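Local coordinates for protein SidF, inhibitor of growth family, member 3 (Legionella pneumophila subsp. pneumophila, PDB 4FYE) that probably removes a phosphate from phosphoinositide lipids of membranes, at residues 50-56 against 183-189; 198-204 against 249-255. The protein carries 1 engineered substitution. One frame throughout, in Å; residues are numbered along the deposited sequence.

Contact 1 (50-56 against 183-189); sequences QVVVVNS and DTLIHRF
Strands 50-55 and 184-189 run parallel, their axes 4.7 Å apart at the closest and their N-to-C directions 17° apart, and six backbone hydrogen bonds join them from Gln50 O to Ser56 N. Val51, Val53, Thr184, Ile186 and Arg188 occupy one face with Asn55. Ile186 CD1 reaches back along it to Val51 CG1 at 3.9 Å, while its CB lies beside Val53 CG2. The aliphatic part of Arg188 continues the row: CD meets Val53 CG1 at 3.8 Å and Asn55 OD1 at 3.4 Å. With chi3 at 70° the arginine chain bends, and its guanidinium ends at Glu199. These are two inner, neighbouring strands of a six-stranded mixed sheet; the chain between them is largely helical, and the order 39-42, 50-55, 184-189, 199-206 continues across it. On the other face Val52 CG2 packs alongside Leu185 CD2 at 4.0 Å, and helix 701-712 covers Leu185 and His187. CG of His187 stands opposite the backbone N (chi1 -176°), which carries the ring across to Ser56 at the end of the neighbouring strand. There NE2 donates to Ser56 OG at 2.9 Å, almost in the ring plane, and the same hydroxyl is bonded to Glu699. Val54 O sits at the ring edge, 3.1 Å from CD2, and Phe189 CD1 lies over the centre of one ring face.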
loop_
_atom_site.group_PDB
_atom_site.type_symbol
_atom_site.label_atom_id
_atom_site.label_comp_id
_atom_site.label_asym_id
_atom_site.label_seq_id
_atom_site.Cartn_x
_atom_site.Cartn_y
_atom_site.Cartn_z
ATOM N N GLN A 50 -3.684 19.687 4.804
ATOM C CA GLN A 50 -2.853 19.716 5.990
ATOM C C GLN A 50 -1.842 18.606 6.016
ATOM O O GLN A 50 -1.997 17.599 5.319
ATOM C CB GLN A 50 -3.722 19.686 7.246
ATOM C CG GLN A 50 -4.234 21.090 7.579
ATOM C CD GLN A 50 -5.356 21.091 8.606
ATOM O OE1 GLN A 50 -5.487 20.166 9.416
ATOM N NE2 GLN A 50 -6.173 22.146 8.585
ATOM N N VAL A 51 -0.867 18.764 6.906
ATOM C CA VAL A 51 0.213 17.847 7.030
ATOM C C VAL A 51 0.460 17.555 8.485
ATOM O O VAL A 51 0.559 18.486 9.277
ATOM C CB VAL A 51 1.444 18.525 6.486
ATOM C CG1 VAL A 51 2.614 17.588 6.511
ATOM C CG2 VAL A 51 1.142 18.983 5.085
ATOM N N VAL A 52 0.588 16.282 8.855
ATOM C CA VAL A 52 0.934 15.997 10.222
ATOM C C VAL A 52 2.364 15.449 10.276
ATOM O O VAL A 52 2.693 14.491 9.543
ATOM C CB VAL A 52 0.038 14.913 10.787
ATOM C CG1 VAL A 52 0.368 14.741 12.262
ATOM C CG2 VAL A 52 -1.448 15.206 10.554
ATOM N N VAL A 53 3.199 15.982 11.163
ATOM C CA VAL A 53 4.632 15.646 11.177
ATOM C C VAL A 53 5.039 15.176 12.599
ATOM O O VAL A 53 4.653 15.776 13.588
ATOM C CB VAL A 53 5.504 16.856 10.734
ATOM C CG1 VAL A 53 7.000 16.533 10.753
ATOM C CG2 VAL A 53 5.153 17.337 9.318
ATOM N N VAL A 54 5.799 14.100 12.684
ATOM C CA VAL A 54 6.333 13.637 13.922
ATOM C C VAL A 54 7.851 13.498 13.776
ATOM O O VAL A 54 8.317 12.829 12.850
ATOM C CB VAL A 54 5.777 12.222 14.280
ATOM C CG1 VAL A 54 6.595 11.604 15.402
ATOM C CG2 VAL A 54 4.335 12.251 14.763
ATOM N N ASN A 55 8.617 14.052 14.713
ATOM C CA ASN A 55 10.054 13.745 14.866
ATOM C C ASN A 55 10.331 12.792 15.998
ATOM O O ASN A 55 9.860 13.027 17.110
ATOM C CB ASN A 55 10.862 15.054 15.114
ATOM C CG ASN A 55 10.455 16.137 14.157
ATOM O OD1 ASN A 55 10.957 16.200 13.044
ATOM N ND2 ASN A 55 9.450 16.903 14.521
ATOM N N SER A 56 11.123 11.745 15.772
ATOM C CA SER A 56 11.469 10.877 16.920
ATOM C C SER A 56 12.174 11.696 18.005
ATOM O O SER A 56 13.039 12.504 17.693
ATOM C CB SER A 56 12.360 9.708 16.511
ATOM O OG SER A 56 11.646 8.826 15.662
ATOM N N ASP A 183 -4.993 14.163 5.265
ATOM C CA ASP A 183 -3.784 14.850 5.540
ATOM C C ASP A 183 -2.566 14.053 5.002
ATOM O O ASP A 183 -2.556 12.814 4.930
ATOM C CB ASP A 183 -3.681 15.000 7.060
ATOM C CG ASP A 183 -4.732 15.908 7.649
ATOM O OD1 ASP A 183 -5.333 16.747 6.925
ATOM O OD2 ASP A 183 -4.959 15.793 8.888
ATOM N N THR A 184 -1.519 14.754 4.666
ATOM C CA THR A 184 -0.279 14.077 4.391
ATOM C C THR A 184 0.386 13.692 5.718
ATOM O O THR A 184 0.364 14.469 6.660
ATOM C CB THR A 184 0.642 15.015 3.601
ATOM O OG1 THR A 184 0.161 15.102 2.259
ATOM C CG2 THR A 184 1.953 14.409 3.520
ATOM N N LEU A 185 0.984 12.517 5.794
ATOM C CA LEU A 185 1.567 12.150 7.036
ATOM C C LEU A 185 3.056 11.896 6.916
ATOM O O LEU A 185 3.507 11.134 6.024
ATOM C CB LEU A 185 0.900 10.894 7.552
ATOM C CG LEU A 185 -0.603 10.857 7.385
ATOM C CD1 LEU A 185 -0.940 9.390 7.626
ATOM C CD2 LEU A 185 -1.301 11.780 8.412
ATOM N N ILE A 186 3.813 12.499 7.851
ATOM C CA ILE A 186 5.269 12.468 7.820
ATOM C C ILE A 186 5.908 12.033 9.138
ATOM O O ILE A 186 5.573 12.530 10.216
ATOM C CB ILE A 186 5.838 13.842 7.426
ATOM C CG1 ILE A 186 5.236 14.298 6.115
ATOM C CG2 ILE A 186 7.354 13.754 7.160
ATOM C CD1 ILE A 186 5.877 15.577 5.599
ATOM N N HIS A 187 6.836 11.100 9.054
ATOM C CA HIS A 187 7.719 10.812 10.176
ATOM C C HIS A 187 9.149 11.047 9.827
ATOM O O HIS A 187 9.679 10.361 8.910
ATOM C CB HIS A 187 7.569 9.384 10.572
ATOM C CG HIS A 187 8.363 8.997 11.790
ATOM N ND1 HIS A 187 8.659 7.738 12.060
ATOM C CD2 HIS A 187 8.992 9.761 12.753
ATOM C CE1 HIS A 187 9.350 7.656 13.190
ATOM N NE2 HIS A 187 9.595 8.910 13.594
ATOM N N ARG A 188 9.779 11.981 10.547
ATOM C CA ARG A 188 11.231 12.264 10.449
ATOM C C ARG A 188 12.041 11.760 11.640
ATOM O O ARG A 188 11.661 11.981 12.808
ATOM C CB ARG A 188 11.446 13.776 10.474
ATOM C CG ARG A 188 10.522 14.476 9.487
ATOM C CD ARG A 188 10.595 16.019 9.625
ATOM N NE ARG A 188 11.863 16.559 9.160
ATOM C CZ ARG A 188 11.978 17.675 8.437
ATOM N NH1 ARG A 188 10.902 18.386 8.102
ATOM N NH2 ARG A 188 13.176 18.087 8.049
ATOM N N PHE A 189 13.209 11.196 11.329
ATOM C CA PHE A 189 14.121 10.574 12.301
ATOM C C PHE A 189 15.542 10.324 11.706
ATOM O O PHE A 189 15.674 10.058 10.525
ATOM C CB PHE A 189 13.559 9.194 12.775
ATOM C CG PHE A 189 13.281 8.193 11.621
ATOM C CD1 PHE A 189 12.107 8.271 10.862
ATOM C CD2 PHE A 189 14.221 7.183 11.291
ATOM C CE1 PHE A 189 11.877 7.418 9.757
ATOM C CE2 PHE A 189 13.987 6.304 10.202
ATOM C CZ PHE A 189 12.793 6.397 9.465
#

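Contact 2 (198-204 against 249-255); sequences EEQFIMY and MIAGTRH
One face of the Phe201 ring lies over the backbone of Gly252, whose N is 3.5 Å from CE2 and whose CA makes a CH-pi contact, 4.0 Å from the ring centroid. At the ring edge are Arg254 N and Ile250 CG2. The His255 ring takes Glu198 OE2 at its edge, in plane, and has Thr253 O above one face, toward the rim. A chi1 of 58° sets CG of Phe201 between its own N and carbonyl carbon, folding the phenyl across toward strand 247-254, where it lies directly on the main chain of Gly252, a residue without a side chain. The strands are antiparallel neighbours in the six-stranded sheet, with Glu199-Arg254, Phe201-Gly252 and Met203-Ile250 as hydrogen-bonded pairs. Of their bonds, Arg254 N to Glu199 O measures 2.7 Å. Met203 CG packs against Ile250 CB at 3.9 Å on the phenylalanine's face, which helix 9-16 covers. On the reverse face Met249 lies alongside Tyr204 in a Met-aromatic contact, SD 3.4 Å from CE1 and oblique to the ring; helix 652-668 packs over both, and Tyr204 OH is bonded to Gln654. At the far end His255 ND1 donates to Glu198 OE2 at 2.9 Å, with an angle of 171° at the hydrogen. The oxygen is approached from above the carboxylate plane, and the two planes stand 79° apart. NE2 of the same ring is bonded to Thr261 on the next strand, so both ring nitrogens have partners, which should hold the imidazole's rotation; the nearby carboxylate would tend to stabilise a protonated ring.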
loop_
_atom_site.group_PDB
_atom_site.type_symbol
_atom_site.label_atom_id
_atom_site.label_comp_id
_atom_site.label_asym_id
_atom_site.label_seq_id
_atom_site.Cartn_x
_atom_site.Cartn_y
_atom_site.Cartn_z
ATOM N N GLU A 198 22.303 15.200 8.263
ATOM C CA GLU A 198 21.349 14.360 7.492
ATOM C C GLU A 198 20.243 13.708 8.358
ATOM O O GLU A 198 20.404 13.546 9.564
ATOM C CB GLU A 198 22.066 13.352 6.544
ATOM C CG GLU A 198 22.281 13.950 5.154
ATOM C CD GLU A 198 23.066 13.091 4.168
ATOM O OE1 GLU A 198 22.980 11.839 4.190
ATOM O OE2 GLU A 198 23.773 13.703 3.315
ATOM N N GLU A 199 19.102 13.410 7.755
ATOM C CA GLU A 199 18.044 12.664 8.453
ATOM C C GLU A 199 17.150 11.935 7.476
ATOM O O GLU A 199 17.034 12.335 6.311
ATOM C CB GLU A 199 17.205 13.562 9.368
ATOM C CG GLU A 199 16.338 14.608 8.662
ATOM C CD GLU A 199 15.328 15.266 9.619
ATOM O OE1 GLU A 199 14.473 16.072 9.178
ATOM O OE2 GLU A 199 15.366 14.965 10.834
ATOM N N GLN A 200 16.494 10.889 7.960
ATOM C CA GLN A 200 15.622 10.156 7.107
ATOM C C GLN A 200 14.138 10.545 7.306
ATOM O O GLN A 200 13.787 11.256 8.266
ATOM C CB GLN A 200 15.867 8.667 7.345
ATOM C CG GLN A 200 17.102 8.073 6.654
ATOM C CD GLN A 200 18.423 8.697 7.109
ATOM O OE1 GLN A 200 19.198 9.154 6.250
ATOM N NE2 GLN A 200 18.709 8.704 8.448
ATOM N N PHE A 201 13.260 10.079 6.407
ATOM C CA PHE A 201 11.802 10.329 6.546
ATOM C C PHE A 201 11.009 9.252 5.825
ATOM O O PHE A 201 11.524 8.589 4.901
ATOM C CB PHE A 201 11.391 11.656 5.955
ATOM C CG PHE A 201 11.742 11.786 4.518
ATOM C CD1 PHE A 201 12.954 12.327 4.144
ATOM C CD2 PHE A 201 10.839 11.404 3.524
ATOM C CE1 PHE A 201 13.291 12.447 2.779
ATOM C CE2 PHE A 201 11.158 11.504 2.178
ATOM C CZ PHE A 201 12.384 12.011 1.802
ATOM N N ILE A 202 9.745 9.119 6.234
ATOM C CA ILE A 202 8.764 8.346 5.533
ATOM C C ILE A 202 7.469 9.153 5.533
ATOM O O ILE A 202 7.077 9.680 6.570
ATOM C CB ILE A 202 8.431 7.032 6.270
ATOM C CG1 ILE A 202 9.669 6.214 6.571
ATOM C CG2 ILE A 202 7.465 6.188 5.410
ATOM C CD1 ILE A 202 9.412 5.246 7.698
ATOM N N MET A 203 6.774 9.187 4.396
ATOM C CA MET A 203 5.507 9.870 4.356
ATOM C C MET A 203 4.452 9.096 3.573
ATOM O O MET A 203 4.785 8.206 2.840
ATOM C CB MET A 203 5.677 11.258 3.796
ATOM C CG MET A 203 6.536 11.338 2.560
ATOM S SD MET A 203 6.437 13.059 1.936
ATOM C CE MET A 203 7.753 13.952 2.783
ATOM N N TYR A 204 3.187 9.373 3.853
ATOM C CA TYR A 204 2.042 8.815 3.214
ATOM C C TYR A 204 1.363 10.053 2.703
ATOM O O TYR A 204 1.036 10.985 3.499
ATOM C CB TYR A 204 1.122 8.019 4.195
ATOM C CG TYR A 204 1.579 6.584 4.581
ATOM C CD1 TYR A 204 2.850 6.126 4.331
ATOM C CD2 TYR A 204 0.727 5.723 5.219
ATOM C CE1 TYR A 204 3.248 4.835 4.666
ATOM C CE2 TYR A 204 1.122 4.434 5.610
ATOM C CZ TYR A 204 2.367 3.984 5.327
ATOM O OH TYR A 204 2.741 2.702 5.717
ATOM N N MET A 249 3.485 6.179 -0.867
ATOM C CA MET A 249 4.468 5.995 0.186
ATOM C C MET A 249 5.875 6.346 -0.338
ATOM O O MET A 249 6.374 5.733 -1.289
ATOM C CB MET A 249 4.446 4.567 0.653
ATOM C CG MET A 249 5.470 4.247 1.711
ATOM S SD MET A 249 4.969 2.736 2.610
ATOM C CE MET A 249 5.727 1.572 1.513
ATOM N N ILE A 250 6.483 7.355 0.269
ATOM C CA ILE A 250 7.795 7.798 -0.093
ATOM C C ILE A 250 8.701 7.732 1.147
ATOM O O ILE A 250 8.314 8.160 2.217
ATOM C CB ILE A 250 7.745 9.237 -0.470
ATOM C CG1 ILE A 250 6.603 9.493 -1.445
ATOM C CG2 ILE A 250 9.098 9.633 -1.035
ATOM C CD1 ILE A 250 6.916 9.030 -2.846
ATOM N N ALA A 251 9.925 7.246 0.983
ATOM C CA ALA A 251 10.882 7.224 2.076
ATOM C C ALA A 251 12.192 7.702 1.506
ATOM O O ALA A 251 12.525 7.386 0.375
ATOM C CB ALA A 251 11.028 5.813 2.610
ATOM N N GLY A 252 12.929 8.491 2.259
ATOM C CA GLY A 252 14.236 8.811 1.814
ATOM C C GLY A 252 15.117 9.514 2.806
ATOM O O GLY A 252 14.851 9.457 4.045
ATOM N N THR A 253 16.191 10.155 2.284
ATOM C CA THR A 253 17.038 10.932 3.146
ATOM C C THR A 253 16.996 12.388 2.776
ATOM O O THR A 253 16.904 12.735 1.566
ATOM C CB THR A 253 18.497 10.392 3.374
ATOM O OG1 THR A 253 19.470 11.210 2.765
ATOM C CG2 THR A 253 18.734 9.021 3.026
ATOM N N ARG A 254 17.030 13.249 3.801
ATOM C CA ARG A 254 17.121 14.701 3.599
ATOM C C ARG A 254 18.542 15.228 3.845
ATOM O O ARG A 254 19.118 15.020 4.939
ATOM C CB ARG A 254 16.155 15.435 4.524
ATOM C CG ARG A 254 16.003 16.921 4.204
ATOM C CD ARG A 254 15.322 17.549 5.390
ATOM N NE ARG A 254 14.806 18.889 5.185
ATOM C CZ ARG A 254 15.396 19.968 5.666
ATOM N NH1 ARG A 254 16.547 19.843 6.309
ATOM N NH2 ARG A 254 14.849 21.164 5.481
ATOM N N HIS A 255 19.107 15.924 2.864
ATOM C CA HIS A 255 20.530 16.318 2.972
ATOM C C HIS A 255 20.632 17.584 3.762
ATOM O O HIS A 255 19.613 18.271 3.914
ATOM C CB HIS A 255 21.205 16.357 1.609
ATOM C CG HIS A 255 21.070 15.066 0.862
ATOM N ND1 HIS A 255 21.699 13.935 1.258
ATOM C CD2 HIS A 255 20.260 14.708 -0.213
ATOM C CE1 HIS A 255 21.339 12.907 0.451
ATOM N NE2 HIS A 255 20.482 13.386 -0.464
#

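In the fold
Contacts 1 and 2 belong to one six-stranded sheet, where strands 184-189 and 199-206 lie antiparallel and adjacent; the centres of the two contacts are about 10 Å apart. Contact 1 closes before contact 2 opens along the chain. A salt bridge and backbone hydrogen bonding join the two contacts: Arg188 NH2 of contact 1 lies 2.6 Å from Glu199 OE1 of contact 2, while Leu185 N and Tyr204 O, 2.8 Å apart, are probably hydrogen-bonded. Arg254 NE also comes close to Arg188 NH2, and Glu199 probably offsets part of the repulsion, its bridge being to Arg188. Phe189 touches Ile202 directly across the seam. Separately, His707 of helix 701-712 meets both Leu185 and the Tyr204 ring.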